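Local coordinates for protein L-aspartate semialdehyde sulfurtransferase (Methanocaldococcus jannaschii, PDB 3KPC) that probably makes homocysteine from sulfide and aspartate semialdehyde, and binds S-adenosylmethionine and methylthioadenosine in its C-terminal CBS domain pair, the part present here, at residues Ile14-Asn19 with Asn35-Val40; Gly44-Ile49 with Asp103-Val108. All coordinates share one frame; numbering follows the deposited sequence.

Interaction 1. Residues Ile14-Asn19 with Asn35-Val40. With MTA (5'-deoxy-5'-methylthioadenosine), chain C; SAM (S-adenosylmethionine), chain B.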
loop_
_atom_site.group_PDB
_atom_site.type_symbol
_atom_site.label_atom_id
_atom_site.label_comp_id
_atom_site.label_asym_id
_atom_site.label_seq_id
_atom_site.Cartn_x
_atom_site.Cartn_y
_atom_site.Cartn_z
ATOM N N ILE A 14 10.002 7.494 -9.914
ATOM C CA ILE A 14 11.112 7.426 -8.977
ATOM C C ILE A 14 11.623 5.989 -9.015
ATOM O O ILE A 14 10.871 5.055 -8.732
ATOM C CB ILE A 14 10.672 7.804 -7.533
ATOM C CG1 ILE A 14 10.037 9.205 -7.490
ATOM C CG2 ILE A 14 11.843 7.686 -6.551
ATOM C CD1 ILE A 14 10.936 10.349 -7.967
ATOM N N THR A 15 12.886 5.809 -9.392
ATOM C CA THR A 15 13.483 4.473 -9.493
ATOM C C THR A 15 14.832 4.432 -8.786
ATOM O O THR A 15 15.357 5.468 -8.375
ATOM C CB THR A 15 13.688 4.040 -10.966
ATOM O OG1 THR A 15 14.622 4.919 -11.606
ATOM C CG2 THR A 15 12.373 4.038 -11.740
ATOM N N ALA A 16 15.393 3.233 -8.653
ATOM C CA ALA A 16 16.728 3.078 -8.094
ATOM C C ALA A 16 17.440 1.892 -8.726
ATOM O O ALA A 16 16.809 1.031 -9.342
ATOM C CB ALA A 16 16.658 2.913 -6.581
ATOM N N HIS A 17 18.758 1.859 -8.574
ATOM C CA HIS A 17 19.557 0.710 -8.979
ATOM C C HIS A 17 19.610 -0.312 -7.839
ATOM O O HIS A 17 19.352 0.030 -6.682
ATOM C CB HIS A 17 20.954 1.170 -9.416
ATOM C CG HIS A 17 20.929 2.138 -10.560
ATOM N ND1 HIS A 17 20.330 1.837 -11.764
ATOM C CD2 HIS A 17 21.408 3.399 -10.685
ATOM C CE1 HIS A 17 20.440 2.869 -12.581
ATOM N NE2 HIS A 17 21.093 3.830 -11.951
ATOM N N SER A 18 19.940 -1.562 -8.167
ATOM C CA SER A 18 19.863 -2.671 -7.204
ATOM C C SER A 18 20.977 -2.673 -6.155
ATOM O O SER A 18 20.915 -3.427 -5.177
ATOM C CB SER A 18 19.842 -4.015 -7.939
ATOM O OG SER A 18 21.117 -4.326 -8.479
ATOM N N ASN A 19 21.989 -1.832 -6.365
ATOM C CA ASN A 19 23.159 -1.782 -5.488
ATOM C C ASN A 19 23.026 -0.846 -4.287
ATOM O O ASN A 19 23.950 -0.752 -3.476
ATOM C CB ASN A 19 24.445 -1.482 -6.288
ATOM C CG ASN A 19 24.554 -0.022 -6.732
ATOM O OD1 ASN A 19 25.639 0.560 -6.701
ATOM N ND2 ASN A 19 23.439 0.566 -7.156
ATOM N N ASN A 35 5.236 4.044 -1.629
ATOM C CA ASN A 35 5.417 2.678 -1.150
ATOM C C ASN A 35 6.027 1.761 -2.203
ATOM O O ASN A 35 6.251 0.582 -1.934
ATOM C CB ASN A 35 4.079 2.096 -0.686
ATOM C CG ASN A 35 3.578 2.738 0.585
ATOM O OD1 ASN A 35 4.058 2.438 1.677
ATOM N ND2 ASN A 35 2.602 3.628 0.452
ATOM N N HIS A 36 6.290 2.298 -3.395
ATOM C CA HIS A 36 6.806 1.494 -4.511
ATOM C C HIS A 36 8.076 2.066 -5.103
ATOM O O HIS A 36 8.171 3.268 -5.360
ATOM C CB HIS A 36 5.766 1.367 -5.624
ATOM C CG HIS A 36 4.481 0.763 -5.170
ATOM N ND1 HIS A 36 3.503 1.499 -4.541
ATOM C CD2 HIS A 36 4.029 -0.513 -5.205
ATOM C CE1 HIS A 36 2.493 0.709 -4.221
ATOM N NE2 HIS A 36 2.786 -0.518 -4.613
ATOM N N LEU A 37 9.041 1.186 -5.340
ATOM C CA LEU A 37 10.323 1.582 -5.890
ATOM C C LEU A 37 10.770 0.579 -6.951
ATOM O O LEU A 37 11.371 -0.451 -6.623
ATOM C CB LEU A 37 11.369 1.719 -4.776
ATOM C CG LEU A 37 12.752 2.250 -5.176
ATOM C CD1 LEU A 37 12.686 3.681 -5.712
ATOM C CD2 LEU A 37 13.717 2.159 -4.007
ATOM N N PRO A 38 10.453 0.865 -8.229
ATOM C CA PRO A 38 10.977 0.058 -9.326
ATOM C C PRO A 38 12.507 0.081 -9.311
ATOM O O PRO A 38 13.110 1.142 -9.125
ATOM C CB PRO A 38 10.442 0.773 -10.574
ATOM C CG PRO A 38 9.224 1.492 -10.105
ATOM C CD PRO A 38 9.555 1.934 -8.711
ATOM N N ILE A 39 13.116 -1.090 -9.484
ATOM C CA ILE A 39 14.568 -1.218 -9.558
ATOM C C ILE A 39 14.951 -1.393 -11.021
ATOM O O ILE A 39 14.375 -2.234 -11.722
ATOM C CB ILE A 39 15.078 -2.417 -8.714
ATOM C CG1 ILE A 39 14.544 -2.350 -7.272
ATOM C CG2 ILE A 39 16.601 -2.495 -8.742
ATOM C CD1 ILE A 39 14.949 -1.103 -6.472
ATOM N N VAL A 40 15.894 -0.581 -11.490
ATOM C CA VAL A 40 16.277 -0.580 -12.900
ATOM C C VAL A 40 17.777 -0.804 -13.062
ATOM O O VAL A 40 18.561 -0.518 -12.150
ATOM C CB VAL A 40 15.852 0.736 -13.622
ATOM C CG1 VAL A 40 14.332 0.859 -13.682
ATOM C CG2 VAL A 40 16.478 1.966 -12.957
HETATM C CS MTA C . 3.208 4.155 -3.665
HETATM S "S5'" MTA C . 1.638 4.880 -3.271
HETATM C "C5'" MTA C . 2.127 6.663 -3.381
HETATM C "C4'" MTA C . 1.526 7.455 -4.593
HETATM O "O4'" MTA C . 2.590 8.203 -5.258
HETATM C "C2'" MTA C . 1.795 6.583 -6.861
HETATM O "O2'" MTA C . 1.040 6.948 -8.093
HETATM C "C3'" MTA C . 0.891 6.516 -5.629
HETATM O "O3'" MTA C . -0.483 6.960 -5.955
HETATM C "C1'" MTA C . 2.894 7.592 -6.548
HETATM N N9 MTA C . 4.120 6.728 -6.619
HETATM C C8 MTA C . 4.298 5.527 -6.058
HETATM N N7 MTA C . 5.507 5.053 -6.355
HETATM C C5 MTA C . 6.106 5.954 -7.124
HETATM C C6 MTA C . 7.348 6.023 -7.737
HETATM N N6 MTA C . 8.228 5.030 -7.605
HETATM N N1 MTA C . 7.643 7.104 -8.479
HETATM C C2 MTA C . 6.781 8.102 -8.611
HETATM N N3 MTA C . 5.586 8.066 -8.043
HETATM C C4 MTA C . 5.224 7.011 -7.295
HETATM N N SAM B . 0.170 7.586 0.362
HETATM C CA SAM B . 1.251 6.812 1.045
HETATM C C SAM B . 0.644 5.796 2.030
HETATM O O SAM B . -0.575 5.676 2.157
HETATM O OXT SAM B . 1.364 5.075 2.723
HETATM C CB SAM B . 2.231 7.753 1.776
HETATM C CG SAM B . 1.536 8.897 2.521
HETATM S SD SAM B . 0.640 8.372 4.028
HETATM C CE SAM B . 0.299 9.982 4.721
HETATM C "C5'" SAM B . 1.827 7.692 5.250
HETATM C "C4'" SAM B . 1.228 7.600 6.656
HETATM O "O4'" SAM B . -0.161 7.244 6.500
HETATM C "C3'" SAM B . 1.820 6.502 7.550
HETATM O "O3'" SAM B . 2.513 7.130 8.634
HETATM C "C2'" SAM B . 0.588 5.749 8.062
HETATM O "O2'" SAM B . 0.670 5.480 9.471
HETATM C "C1'" SAM B . -0.521 6.765 7.784
HETATM N N9 SAM B . -1.857 6.127 7.718
HETATM C C8 SAM B . -2.183 5.008 7.069
HETATM N N7 SAM B . -3.481 4.749 7.248
HETATM C C5 SAM B . -3.983 5.715 8.014
HETATM C C6 SAM B . -5.244 5.993 8.538
HETATM N N6 SAM B . -6.281 5.194 8.290
HETATM N N1 SAM B . -5.413 7.089 9.302
HETATM C C2 SAM B . -4.398 7.904 9.565
HETATM N N3 SAM B . -3.186 7.666 9.081
HETATM C C4 SAM B . -2.950 6.588 8.312
HETATM O O HOH W 1 20.449 -2.105 -10.951
#
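Ala16 is gripped at its N and O: N donates to Pro38 O (3.1 Å) and O accepts from Val40 N (2.8 Å). One residue thus bonds to both neighbours of Ile39, the pattern of a single parallel bridge. The side chain of His17 adds a third bond. His17 CB lies 4.0 Å from Val40 O; with CG anti to the carbonyl carbon, the torsion (chi1 -59°) sets the ring edge-on to Val40 O; ND1 donates to that oxygen at 3.0 Å, nearly straight (164°) and in the ring plane, though 48° out of the carbonyl plane; CE1 reaches Val40 CG2. This pairing of the loop before helix 22-32 with the strand after it fits the start of a CBS motif, whose adenine pocket opens beside it. There Ile14 reads the MTA base, N donating to N1 (2.8 Å) and O accepting from N6 (2.9 Å), while His36 O takes a second bond from N6. Just before the strand, Asn35 OD1 is hydrogen-bonded to Ser52 OG, and ND2 donates to OXT of the chain B SAM, held mainly by Asp54 and Thr71 of the second subunit. With the amide cut back to an alanine, that SAM carboxylate is likely to lose this donor and Ser52 OG its side-chain partner. Leu37 CD2 packs against Ala16 CB at 4.0 Å.

Interaction 2. Residues Gly44-Ile49 with Asp103-Val108; sequences GKLVGI and DYRRVV. With SAM (S-adenosylmethionine), chain D.
Leu46 and Arg105 form the tight half of this contact. Leu46 N donates to Arg105 O at 2.8 Å with an angle of 166°, the direct backbone bond between the segments, and it accompanies a single bridge centred on Lys45 and Arg106. Around that bond the side chains close up: Leu46 CB lies 3.7 Å from Arg105 CG, and the arginine, stretched out along its methylenes, crosses the leucine at a slant, its guanidinium edge turned to Leu46 O. With CG anti to the backbone N (chi1 -168°), Leu46 sends CD2 over one face of the Arg105 guanidinium, 3.7 Å off the plane and near the border of the group rather than its centre, while CD1 meets Val107 CG2 at 3.9 Å. The guanidinium has a second anchor, since NH2 bonds Val74 O, which would limit its rotation.

The other half is looser and wetter. A water takes the place of a direct bond, donating to Gly44 O (2.7 Å) and accepting from Val107 N (3.0 Å). The aliphatic part of Lys45 passes Tyr104 O, CG at 3.4 Å, and the chain bends at its end (chi4 61°) to bring NZ within 3.0 Å of Arg106 NH2. Both are donors, so this approach is not a bond and is probably unfavourable electrostatically.

The contact joins the two CBS motifs at the N-terminal ends of strands 46-51 and 107-112: Leu46 leans on Pro38 of strand 36-40 and Val101 of strand 97-101, Val107 reaches Val40, and farther along strand 46-51 Val47 and Gly48 form a classic beta bulge opposite Ile39.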
loop_
_atom_site.group_PDB
_atom_site.type_symbol
_atom_site.label_atom_id
_atom_site.label_comp_id
_atom_site.label_asym_id
_atom_site.label_seq_id
_atom_site.Cartn_x
_atom_site.Cartn_y
_atom_site.Cartn_z
ATOM N N GLY A 44 18.371 1.857 -17.500
ATOM C CA GLY A 44 17.014 2.262 -17.114
ATOM C C GLY A 44 15.927 1.218 -17.333
ATOM O O GLY A 44 14.738 1.533 -17.236
ATOM N N LYS A 45 16.321 -0.020 -17.618
ATOM C CA LYS A 45 15.354 -1.090 -17.860
ATOM C C LYS A 45 15.007 -1.844 -16.577
ATOM O O LYS A 45 15.884 -2.124 -15.759
ATOM C CB LYS A 45 15.854 -2.022 -18.971
ATOM C CG LYS A 45 15.948 -1.294 -20.316
ATOM C CD LYS A 45 16.713 -2.067 -21.374
ATOM C CE LYS A 45 16.800 -1.251 -22.677
ATOM N NZ LYS A 45 17.513 0.048 -22.496
ATOM N N LEU A 46 13.725 -2.160 -16.411
ATOM C CA LEU A 46 13.213 -2.788 -15.186
ATOM C C LEU A 46 13.846 -4.150 -14.889
ATOM O O LEU A 46 13.873 -5.030 -15.756
ATOM C CB LEU A 46 11.687 -2.928 -15.276
ATOM C CG LEU A 46 10.884 -3.298 -14.028
ATOM C CD1 LEU A 46 10.961 -2.211 -12.966
ATOM C CD2 LEU A 46 9.431 -3.548 -14.411
ATOM N N VAL A 47 14.348 -4.315 -13.665
ATOM C CA VAL A 47 14.905 -5.602 -13.221
ATOM C C VAL A 47 14.197 -6.171 -11.981
ATOM O O VAL A 47 14.322 -7.363 -11.678
ATOM C CB VAL A 47 16.442 -5.534 -12.980
ATOM C CG1 VAL A 47 17.189 -5.245 -14.281
ATOM C CG2 VAL A 47 16.796 -4.507 -11.906
ATOM N N GLY A 48 13.458 -5.325 -11.270
ATOM C CA GLY A 48 12.731 -5.762 -10.082
ATOM C C GLY A 48 11.904 -4.657 -9.464
ATOM O O GLY A 48 11.849 -3.546 -9.994
ATOM N N ILE A 49 11.254 -4.962 -8.346
ATOM C CA ILE A 49 10.504 -3.956 -7.591
ATOM C C ILE A 49 10.651 -4.178 -6.083
ATOM O O ILE A 49 10.675 -5.315 -5.602
ATOM C CB ILE A 49 9.001 -3.885 -8.026
ATOM C CG1 ILE A 49 8.328 -2.608 -7.497
ATOM C CG2 ILE A 49 8.243 -5.163 -7.636
ATOM C CD1 ILE A 49 6.948 -2.312 -8.096
ATOM N N ASP A 103 7.934 -0.581 -24.633
ATOM C CA ASP A 103 8.109 -1.924 -25.221
ATOM C C ASP A 103 9.483 -2.557 -24.939
ATOM O O ASP A 103 9.694 -3.744 -25.205
ATOM C CB ASP A 103 7.824 -1.900 -26.731
ATOM C CG ASP A 103 6.333 -1.834 -27.057
ATOM O OD1 ASP A 103 5.498 -2.184 -26.192
ATOM O OD2 ASP A 103 5.996 -1.436 -28.193
ATOM N N TYR A 104 10.398 -1.757 -24.389
ATOM C CA TYR A 104 11.772 -2.194 -24.108
ATOM C C TYR A 104 12.101 -2.184 -22.608
ATOM O O TYR A 104 13.270 -2.182 -22.203
ATOM C CB TYR A 104 12.765 -1.384 -24.961
ATOM C CG TYR A 104 12.460 -1.559 -26.432
ATOM C CD1 TYR A 104 12.867 -2.711 -27.112
ATOM C CD2 TYR A 104 11.707 -0.614 -27.135
ATOM C CE1 TYR A 104 12.562 -2.904 -28.462
ATOM C CE2 TYR A 104 11.396 -0.797 -28.486
ATOM C CZ TYR A 104 11.828 -1.944 -29.141
ATOM O OH TYR A 104 11.526 -2.127 -30.473
ATOM N N ARG A 105 11.035 -2.187 -21.806
ATOM C CA ARG A 105 11.075 -2.309 -20.336
ATOM C C ARG A 105 11.668 -1.091 -19.583
ATOM O O ARG A 105 12.056 -1.204 -18.413
ATOM C CB ARG A 105 11.685 -3.660 -19.873
ATOM C CG ARG A 105 10.944 -4.290 -18.645
ATOM C CD ARG A 105 11.453 -5.757 -18.354
ATOM N NE ARG A 105 10.888 -6.321 -17.111
ATOM C CZ ARG A 105 9.636 -6.783 -16.976
ATOM N NH1 ARG A 105 8.762 -6.747 -18.014
ATOM N NH2 ARG A 105 9.250 -7.281 -15.796
ATOM N N ARG A 106 11.705 0.063 -20.241
ATOM C CA ARG A 106 12.061 1.317 -19.579
ATOM C C ARG A 106 10.866 1.833 -18.767
ATOM O O ARG A 106 9.736 1.810 -19.257
ATOM C CB ARG A 106 12.474 2.333 -20.639
ATOM C CG ARG A 106 13.039 3.637 -20.099
ATOM C CD ARG A 106 13.592 4.448 -21.257
ATOM N NE ARG A 106 14.601 3.702 -22.009
ATOM C CZ ARG A 106 15.898 3.679 -21.713
ATOM N NH1 ARG A 106 16.364 4.365 -20.675
ATOM N NH2 ARG A 106 16.736 2.971 -22.457
ATOM N N VAL A 107 11.112 2.294 -17.541
ATOM C CA VAL A 107 10.030 2.755 -16.659
ATOM C C VAL A 107 9.652 4.203 -16.961
ATOM O O VAL A 107 10.492 5.103 -16.900
ATOM C CB VAL A 107 10.381 2.593 -15.155
ATOM C CG1 VAL A 107 9.212 3.022 -14.272
ATOM C CG2 VAL A 107 10.755 1.151 -14.846
ATOM N N VAL A 108 8.380 4.407 -17.289
ATOM C CA VAL A 108 7.874 5.732 -17.635
ATOM C C VAL A 108 6.902 6.287 -16.585
ATOM O O VAL A 108 6.510 7.460 -16.648
ATOM C CB VAL A 108 7.253 5.756 -19.061
ATOM C CG1 VAL A 108 8.309 5.369 -20.113
ATOM C CG2 VAL A 108 6.045 4.832 -19.157
HETATM N N SAM D . -1.348 -7.386 -1.150
HETATM C CA SAM D . -0.168 -6.995 -0.321
HETATM C C SAM D . 0.742 -6.030 -1.103
HETATM O O SAM D . 0.451 -5.655 -2.240
HETATM O OXT SAM D . 1.790 -5.608 -0.614
HETATM C CB SAM D . 0.627 -8.236 0.136
HETATM C CG SAM D . 0.793 -9.291 -0.963
HETATM S SD SAM D . 1.961 -8.811 -2.288
HETATM C CE SAM D . 2.100 -10.387 -3.117
HETATM C "C5'" SAM D . 3.646 -8.616 -1.590
HETATM C "C4'" SAM D . 4.728 -8.607 -2.673
HETATM O "O4'" SAM D . 4.175 -7.922 -3.816
HETATM C "C3'" SAM D . 6.000 -7.823 -2.321
HETATM O "O3'" SAM D . 7.085 -8.752 -2.215
HETATM C "C2'" SAM D . 6.199 -6.896 -3.524
HETATM O "O2'" SAM D . 7.567 -6.872 -3.963
HETATM C "C1'" SAM D . 5.321 -7.576 -4.575
HETATM N N9 SAM D . 4.932 -6.647 -5.661
HETATM C C8 SAM D . 4.485 -5.397 -5.530
HETATM N N7 SAM D . 4.244 -4.878 -6.737
HETATM C C5 SAM D . 4.539 -5.809 -7.642
HETATM C C6 SAM D . 4.503 -5.868 -9.034
HETATM N N6 SAM D . 4.093 -4.824 -9.753
HETATM N N1 SAM D . 4.884 -6.999 -9.656
HETATM C C2 SAM D . 5.296 -8.056 -8.965
HETATM N N3 SAM D . 5.343 -8.031 -7.639
HETATM C C4 SAM D . 4.977 -6.931 -6.957
HETATM O O HOH W 2 13.490 3.804 -16.466
#

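Overall arrangement
From the N terminus, interaction 1 is the first to close: 35-40 comes back to 14-19 after 15 residues, most of them helix 22-32, all within the first CBS motif. The chain then turns from strand 36-40 into 46-51, where interaction 2 opens; its loop of 53 residues runs through much of the second motif before 103-108 closes it. The two loops are therefore in series, neither nested nor crossed. Their centres lie 10 Å apart, and they meet in the antiparallel pair 36-40/46-51, where Ile39 N is 2.8 Å from Gly48 O, a probable hydrogen bond. Interaction 1 is local to one motif, whereas interaction 2 ties it to its partner.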